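Long-range contacts in PTS EIIA type-4 domain-containing protein (Streptococcus agalactiae NEM316, PDB 4TKZ), which probably relays phosphoryl groups during sugar uptake, as the EIIA component of a mannose-type phosphotransferase system: residues 5-10 with 31-36; 68-73 with 85-90. All coordinates share one frame; numbering follows the deposited sequence.

Contacts 1 and 2 come in series along the chain and belong to one parallel sheet with strand order 30-35, 3-9, 57-62, 84-89. Contact 1 pairs the edge strand 30-35 with its neighbour 3-9, within the beta-alpha-beta unit built around helix 12-24. Contact 2 lays helix 68-76 against strand 84-89, outermost on the other side within this chain, in the unit that starts at strand 57-62. Their centres are about 11 Å apart. The start of helix 68-76 bridges them, Pro69 packing on Val7, Ala8 and His9, and Thr68 on Phe35, while strand 57-62 pairs with strand 3-9 directly. Both contacts also touch the second subunit of the dimer.

Contact 1: 5-10 with 31-36; sequences IIVAHG and VGINFI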
ATOM      1  N   ILE A   5      11.402  -2.484  -8.186  1.00 14.61           N
ATOM      2  CA  ILE A   5      12.042  -2.140  -6.930  1.00 15.38           C
ATOM      3  C   ILE A   5      11.067  -1.389  -6.045  1.00 18.83           C
ATOM      4  O   ILE A   5      10.506  -0.358  -6.439  1.00 20.43           O
ATOM      5  CB  ILE A   5      13.291  -1.269  -7.170  1.00 16.64           C
ATOM      6  CG1 ILE A   5      14.240  -1.976  -8.131  1.00 17.07           C
ATOM      7  CG2 ILE A   5      14.005  -0.959  -5.855  1.00 16.90           C
ATOM      8  CD1 ILE A   5      15.518  -1.155  -8.449  1.00 14.14           C
ATOM      9  N   ILE A   6      10.874  -1.907  -4.840  1.00 18.79           N
ATOM     10  CA  ILE A   6       9.981  -1.292  -3.872  1.00 19.97           C
ATOM     11  C   ILE A   6      10.773  -0.564  -2.792  1.00 21.79           C
ATOM     12  O   ILE A   6      11.553  -1.188  -2.053  1.00 20.70           O
ATOM     13  CB  ILE A   6       9.105  -2.360  -3.195  1.00 19.70           C
ATOM     14  CG1 ILE A   6       8.309  -3.153  -4.235  1.00 16.79           C
ATOM     15  CG2 ILE A   6       8.138  -1.717  -2.199  1.00 18.79           C
ATOM     16  CD1 ILE A   6       7.556  -4.353  -3.640  1.00 19.10           C
ATOM     17  N   VAL A   7      10.576   0.750  -2.699  1.00 16.80           N
ATOM     18  CA  VAL A   7      11.232   1.544  -1.667  1.00 17.08           C
ATOM     19  C   VAL A   7      10.184   2.224  -0.807  1.00 14.50           C
ATOM     20  O   VAL A   7       9.353   2.977  -1.318  1.00 13.21           O
ATOM     21  CB  VAL A   7      12.147   2.630  -2.277  1.00 17.95           C
ATOM     22  CG1 VAL A   7      13.107   3.144  -1.221  1.00 17.75           C
ATOM     23  CG2 VAL A   7      12.889   2.076  -3.471  1.00 15.30           C
ATOM     24  N   ALA A   8      10.205   1.964   0.498  1.00 17.29           N
ATOM     25  CA  ALA A   8       9.201   2.547   1.380  1.00 13.87           C
ATOM     26  C   ALA A   8       9.660   2.612   2.831  1.00 12.56           C
ATOM     27  O   ALA A   8      10.604   1.932   3.225  1.00 18.44           O
ATOM     28  CB  ALA A   8       7.877   1.764   1.264  1.00 15.86           C
ATOM     29  N   HIS A   9       8.979   3.450   3.608  1.00 17.01           N
ATOM     30  CA  HIS A   9       9.264   3.653   5.023  1.00 14.19           C
ATOM     31  C   HIS A   9       9.052   2.395   5.863  1.00 18.69           C
ATOM     32  O   HIS A   9       8.077   1.659   5.670  1.00 17.84           O
ATOM     33  CB  HIS A   9       8.356   4.762   5.571  1.00 16.97           C
ATOM     34  CG  HIS A   9       8.674   6.131   5.048  1.00 20.57           C
ATOM     35  ND1 HIS A   9       8.172   6.608   3.855  1.00 17.86           N
ATOM     36  CD2 HIS A   9       9.420   7.133   5.569  1.00 21.20           C
ATOM     37  CE1 HIS A   9       8.614   7.838   3.655  1.00 21.39           C
ATOM     38  NE2 HIS A   9       9.367   8.182   4.683  1.00 23.91           N
ATOM     39  N   GLY A  10       9.944   2.174   6.821  1.00 17.37           N
ATOM     40  CA  GLY A  10       9.867   1.013   7.689  1.00 21.04           C
ATOM     41  C   GLY A  10      10.056  -0.275   6.920  1.00 21.01           C
ATOM     42  O   GLY A  10      10.807  -0.312   5.940  1.00 19.04           O
ATOM     43  N   VAL A  31      12.709  -6.585  -5.854  1.00 17.12           N
ATOM     44  CA  VAL A  31      13.425  -6.373  -4.600  1.00 16.76           C
ATOM     45  C   VAL A  31      12.801  -5.277  -3.755  1.00 15.21           C
ATOM     46  O   VAL A  31      12.129  -4.365  -4.268  1.00 21.52           O
ATOM     47  CB  VAL A  31      14.914  -6.021  -4.837  1.00 27.21           C
ATOM     48  CG1 VAL A  31      15.578  -7.058  -5.715  1.00 30.66           C
ATOM     49  CG2 VAL A  31      15.031  -4.662  -5.471  1.00 20.65           C
ATOM     50  N   GLY A  32      13.043  -5.351  -2.453  1.00 15.22           N
ATOM     51  CA  GLY A  32      12.567  -4.319  -1.554  1.00 16.39           C
ATOM     52  C   GLY A  32      13.733  -3.633  -0.875  1.00 25.72           C
ATOM     53  O   GLY A  32      14.725  -4.274  -0.515  1.00 24.18           O
ATOM     54  N   ILE A  33      13.621  -2.319  -0.729  1.00 17.41           N
ATOM     55  CA  ILE A  33      14.548  -1.567   0.089  1.00 17.86           C
ATOM     56  C   ILE A  33      13.770  -0.980   1.261  1.00 20.62           C
ATOM     57  O   ILE A  33      12.963  -0.061   1.091  1.00 17.89           O
ATOM     58  CB  ILE A  33      15.241  -0.456  -0.736  1.00 16.14           C
ATOM     59  CG1 ILE A  33      16.024  -1.085  -1.890  1.00 15.75           C
ATOM     60  CG2 ILE A  33      16.156   0.356   0.138  1.00 19.28           C
ATOM     61  CD1 ILE A  33      16.728  -0.085  -2.807  1.00 21.02           C
ATOM     62  N   ASN A  34      14.014  -1.519   2.452  1.00 17.90           N
ATOM     63  CA  ASN A  34      13.328  -1.057   3.646  1.00 17.32           C
ATOM     64  C   ASN A  34      13.993   0.175   4.253  1.00 21.14           C
ATOM     65  O   ASN A  34      15.104   0.089   4.773  1.00 23.26           O
ATOM     66  CB  ASN A  34      13.256  -2.183   4.687  1.00 20.18           C
ATOM     67  CG  ASN A  34      12.531  -3.418   4.169  1.00 21.87           C
ATOM     68  OD1 ASN A  34      11.304  -3.455   4.128  1.00 22.38           O
ATOM     69  ND2 ASN A  34      13.291  -4.438   3.790  1.00 24.63           N
ATOM     70  N   PHE A  35      13.308   1.313   4.182  1.00 20.09           N
ATOM     71  CA  PHE A  35      13.811   2.561   4.748  1.00 22.26           C
ATOM     72  C   PHE A  35      13.460   2.610   6.226  1.00 19.29           C
ATOM     73  O   PHE A  35      12.454   3.202   6.620  1.00 20.39           O
ATOM     74  CB  PHE A  35      13.206   3.762   4.018  1.00 16.72           C
ATOM     75  CG  PHE A  35      13.702   5.098   4.509  1.00 22.28           C
ATOM     76  CD1 PHE A  35      15.052   5.302   4.780  1.00 25.82           C
ATOM     77  CD2 PHE A  35      12.821   6.156   4.677  1.00 23.93           C
ATOM     78  CE1 PHE A  35      15.518   6.538   5.221  1.00 23.37           C
ATOM     79  CE2 PHE A  35      13.268   7.401   5.116  1.00 19.05           C
ATOM     80  CZ  PHE A  35      14.627   7.593   5.393  1.00 21.93           C
ATOM     81  N   ILE A  36      14.305   1.989   7.041  1.00 19.84           N
ATOM     82  CA  ILE A  36      13.997   1.808   8.455  1.00 25.67           C
ATOM     83  C   ILE A  36      14.613   2.909   9.310  1.00 26.66           C
ATOM     84  O   ILE A  36      15.458   3.680   8.844  1.00 25.75           O
ATOM     85  CB  ILE A  36      14.486   0.437   8.960  1.00 26.51           C
ATOM     86  CG1 ILE A  36      16.013   0.364   8.893  1.00 21.58           C
ATOM     87  CG2 ILE A  36      13.855  -0.701   8.149  1.00 23.19           C
ATOM     88  CD1 ILE A  36      16.591  -0.884   9.503  1.00 29.96           C
TER
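His9 and Phe35 form an aromatic pair at the C-terminal ends of two parallel strands. The arrangement is an offset edge-to-face stack with ring centroids 5.4 Å apart and planes at 62°. Phe35 turns its CD2-CE2 edge toward the face of the imidazole, coming closest at CD2 and NE2, with the two CD2 atoms of Phe35 and His9 3.6 Å apart. CG of Phe35 stands anti to its backbone N (chi1 -178°), which sends it out beside His9, the two side chains pointing the same way. At ND1, His9 is hydrogen-bonded to Asp63, which fixes the rotation of the ring.

Behind the pair, toward the N-terminal ends of the strands, the backbones pair in parallel. Ile6 N donates to Val31 O (2.8 Å) and Ile6 O accepts from Ile33 N (2.7 Å), both bonds nearly straight. The spacing then widens: Ala8 N reaches Ile33 O only weakly, at 3.5 Å. Phe35 N closes back onto Ala8 O at 2.9 Å. The two strands are joined through helix 12-24, which packs on the Ile6/Ala8 face, in a beta-alpha-beta unit of the EIIA fold, and the position of His9 is consistent with that of the phosphoryl-accepting histidine of mannose-family EIIA domains.

Phe35 centres an inverse gamma turn, and its O takes Gly10 N at 2.7 Å from above the carbonyl plane, 53° out of it. At the opposite end, Ile5 CG2 meets Val31 CG2 at 3.9 Å, where helix 41-52 covers the face; Val7 and His9 on the same face meet helix 68-76. On the other face, Asn34 ND2 bonds Asp14.

Contact 2: 68-73 with 85-90; sequences TPFNVS and IKVLSG
Phe70 reaches from its helix to strand 84-89 with the CD1-CE1 side of its ring, in the tightly packed, buried part of the contact. CG lies anti to the backbone N (chi1 176°), which brings it toward the strand, and CD1 sits 3.8 Å from Val87 CG1 and equally far from Ser89 CB, both oblique to the ring. One turn on, the CB of Ser73 meets the same Val87 CG1 at 3.8 Å, while the other branch, Val87 CG2, rests 3.7 Å from Ser73 O. CG1 of Val87 is thus shared by Phe70 and Ser73.

Segment 68-73 runs nearly antiparallel to 85-89 (159°), as expected for the second half of the beta-alpha-beta unit made by strand 57-62, helix 68-76 and strand 84-89. Ser73 turns its hydroxyl back to its own helix: OG donates to Pro69 O at 2.6 Å, sharing that carbonyl with Ser73 N and so satisfying a buried polar group.

The contact thins out at its margins. Toward Ile85 the strand leaves segment 68-73, and contact ends at Val87; Asn71 lies on the exposed side of the helix. Beyond the strand, Leu88 and Ser89 pair antiparallel with a strand of the second subunit, where Ser89 OG bonds the backbone O of Gly123 of that subunit.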
ATOM      1  N   THR A  68      11.213  10.434   1.453  1.00 19.92           N
ATOM      2  CA  THR A  68      12.602  10.086   1.118  1.00 23.59           C
ATOM      3  C   THR A  68      12.725   9.000   0.039  1.00 18.74           C
ATOM      4  O   THR A  68      13.463   9.183  -0.926  1.00 18.28           O
ATOM      5  CB  THR A  68      13.429   9.754   2.377  1.00 21.45           C
ATOM      6  OG1 THR A  68      13.552  10.941   3.167  1.00 24.60           O
ATOM      7  CG2 THR A  68      14.834   9.240   2.020  1.00 21.08           C
ATOM      8  N   PRO A  69      11.995   7.873   0.180  1.00 19.78           N
ATOM      9  CA  PRO A  69      12.060   6.880  -0.897  1.00 14.25           C
ATOM     10  C   PRO A  69      11.716   7.442  -2.271  1.00 18.62           C
ATOM     11  O   PRO A  69      12.383   7.088  -3.249  1.00 18.28           O
ATOM     12  CB  PRO A  69      10.988   5.856  -0.481  1.00 14.44           C
ATOM     13  CG  PRO A  69      10.989   5.911   0.994  1.00 15.91           C
ATOM     14  CD  PRO A  69      11.218   7.370   1.330  1.00 20.41           C
ATOM     15  N   PHE A  70      10.684   8.278  -2.356  1.00 17.29           N
ATOM     16  CA  PHE A  70      10.284   8.818  -3.644  1.00 16.77           C
ATOM     17  C   PHE A  70      11.343   9.826  -4.106  1.00 16.42           C
ATOM     18  O   PHE A  70      11.793   9.794  -5.258  1.00 20.97           O
ATOM     19  CB  PHE A  70       8.925   9.503  -3.539  1.00 14.10           C
ATOM     20  CG  PHE A  70       8.486  10.171  -4.807  1.00 21.82           C
ATOM     21  CD1 PHE A  70       7.852   9.448  -5.811  1.00 19.31           C
ATOM     22  CD2 PHE A  70       8.714  11.530  -4.997  1.00 21.36           C
ATOM     23  CE1 PHE A  70       7.453  10.072  -6.987  1.00 23.54           C
ATOM     24  CE2 PHE A  70       8.316  12.161  -6.160  1.00 22.87           C
ATOM     25  CZ  PHE A  70       7.692  11.439  -7.157  1.00 20.95           C
ATOM     26  N   ASN A  71      11.743  10.709  -3.202  1.00 18.48           N
ATOM     27  CA  ASN A  71      12.717  11.755  -3.543  1.00 15.65           C
ATOM     28  C   ASN A  71      14.066  11.208  -4.017  1.00 22.19           C
ATOM     29  O   ASN A  71      14.610  11.645  -5.041  1.00 20.73           O
ATOM     30  CB  ASN A  71      12.927  12.700  -2.351  1.00 19.76           C
ATOM     31  CG  ASN A  71      11.700  13.550  -2.043  1.00 23.39           C
ATOM     32  OD1 ASN A  71      10.766  13.649  -2.842  1.00 22.51           O
ATOM     33  ND2 ASN A  71      11.702  14.172  -0.867  1.00 24.44           N
ATOM     34  N   VAL A  72      14.611  10.258  -3.264  1.00 21.21           N
ATOM     35  CA  VAL A  72      15.849   9.591  -3.659  1.00 23.57           C
ATOM     36  C   VAL A  72      15.693   8.853  -4.984  1.00 23.26           C
ATOM     37  O   VAL A  72      16.579   8.905  -5.826  1.00 19.55           O
ATOM     38  CB  VAL A  72      16.326   8.599  -2.580  1.00 22.58           C
ATOM     39  CG1 VAL A  72      17.352   7.633  -3.144  1.00 22.78           C
ATOM     40  CG2 VAL A  72      16.900   9.336  -1.388  1.00 22.01           C
ATOM     41  N   SER A  73      14.572   8.151  -5.162  1.00 18.88           N
ATOM     42  CA  SER A  73      14.368   7.398  -6.390  1.00 16.30           C
ATOM     43  C   SER A  73      14.237   8.313  -7.609  1.00 19.34           C
ATOM     44  O   SER A  73      14.811   8.036  -8.669  1.00 16.97           O
ATOM     45  CB  SER A  73      13.141   6.489  -6.262  1.00 16.58           C
ATOM     46  OG  SER A  73      13.302   5.620  -5.155  1.00 19.74           O
ATOM     47  N   ILE A  85      14.097   4.406 -16.067  1.00 26.40           N
ATOM     48  CA  ILE A  85      13.662   4.235 -14.686  1.00 25.14           C
ATOM     49  C   ILE A  85      12.386   5.027 -14.445  1.00 25.49           C
ATOM     50  O   ILE A  85      12.390   6.255 -14.509  1.00 22.76           O
ATOM     51  CB  ILE A  85      14.745   4.675 -13.689  1.00 26.09           C
ATOM     52  CG1 ILE A  85      16.033   3.875 -13.913  1.00 26.46           C
ATOM     53  CG2 ILE A  85      14.255   4.504 -12.257  1.00 24.72           C
ATOM     54  CD1 ILE A  85      17.266   4.431 -13.189  1.00 24.03           C
ATOM     55  N   LYS A  86      11.287   4.317 -14.190  1.00 21.26           N
ATOM     56  CA  LYS A  86      10.030   4.961 -13.840  1.00 23.42           C
ATOM     57  C   LYS A  86       9.855   4.934 -12.325  1.00 23.37           C
ATOM     58  O   LYS A  86      10.119   3.918 -11.679  1.00 19.16           O
ATOM     59  CB  LYS A  86       8.857   4.239 -14.522  1.00 21.07           C
ATOM     60  CG  LYS A  86       8.771   4.488 -16.026  1.00 23.71           C
ATOM     61  CD  LYS A  86       8.377   5.935 -16.313  1.00 31.88           C
ATOM     62  CE  LYS A  86       7.907   6.115 -17.754  1.00 34.76           C
ATOM     63  NZ  LYS A  86       7.940   7.537 -18.208  1.00 36.84           N
ATOM     64  N   VAL A  87       9.410   6.052 -11.764  1.00 21.84           N
ATOM     65  CA  VAL A  87       9.232   6.170 -10.321  1.00 22.32           C
ATOM     66  C   VAL A  87       7.794   6.543 -10.004  1.00 20.93           C
ATOM     67  O   VAL A  87       7.329   7.631 -10.370  1.00 19.35           O
ATOM     68  CB  VAL A  87      10.165   7.248  -9.737  1.00 21.96           C
ATOM     69  CG1 VAL A  87       9.979   7.366  -8.226  1.00 22.17           C
ATOM     70  CG2 VAL A  87      11.628   6.931 -10.087  1.00 23.17           C
ATOM     71  N   LEU A  88       7.079   5.641  -9.327  1.00 21.01           N
ATOM     72  CA  LEU A  88       5.708   5.930  -8.912  1.00 16.06           C
ATOM     73  C   LEU A  88       5.616   6.107  -7.397  1.00 18.12           C
ATOM     74  O   LEU A  88       6.363   5.476  -6.647  1.00 16.02           O
ATOM     75  CB  LEU A  88       4.746   4.804  -9.335  1.00 14.45           C
ATOM     76  CG  LEU A  88       4.776   4.296 -10.774  1.00 17.53           C
ATOM     77  CD1 LEU A  88       3.597   3.328 -11.024  1.00 17.86           C
ATOM     78  CD2 LEU A  88       4.738   5.460 -11.751  1.00 18.50           C
ATOM     79  N   SER A  89       4.709   6.980  -6.956  1.00 18.76           N
ATOM     80  CA  SER A  89       4.284   7.019  -5.557  1.00 15.05           C
ATOM     81  C   SER A  89       2.891   6.389  -5.464  1.00 15.54           C
ATOM     82  O   SER A  89       2.284   6.080  -6.493  1.00 17.10           O
ATOM     83  CB  SER A  89       4.236   8.445  -5.033  1.00 17.54           C
ATOM     84  OG  SER A  89       3.303   9.222  -5.758  1.00 18.48           O
ATOM     85  N   GLY A  90       2.396   6.200  -4.240  1.00 16.17           N
ATOM     86  CA  GLY A  90       1.033   5.725  -4.015  1.00 16.44           C
ATOM     87  C   GLY A  90       0.898   4.218  -3.985  1.00 16.36           C
ATOM     88  O   GLY A  90      -0.192   3.687  -4.186  1.00 20.70           O
TER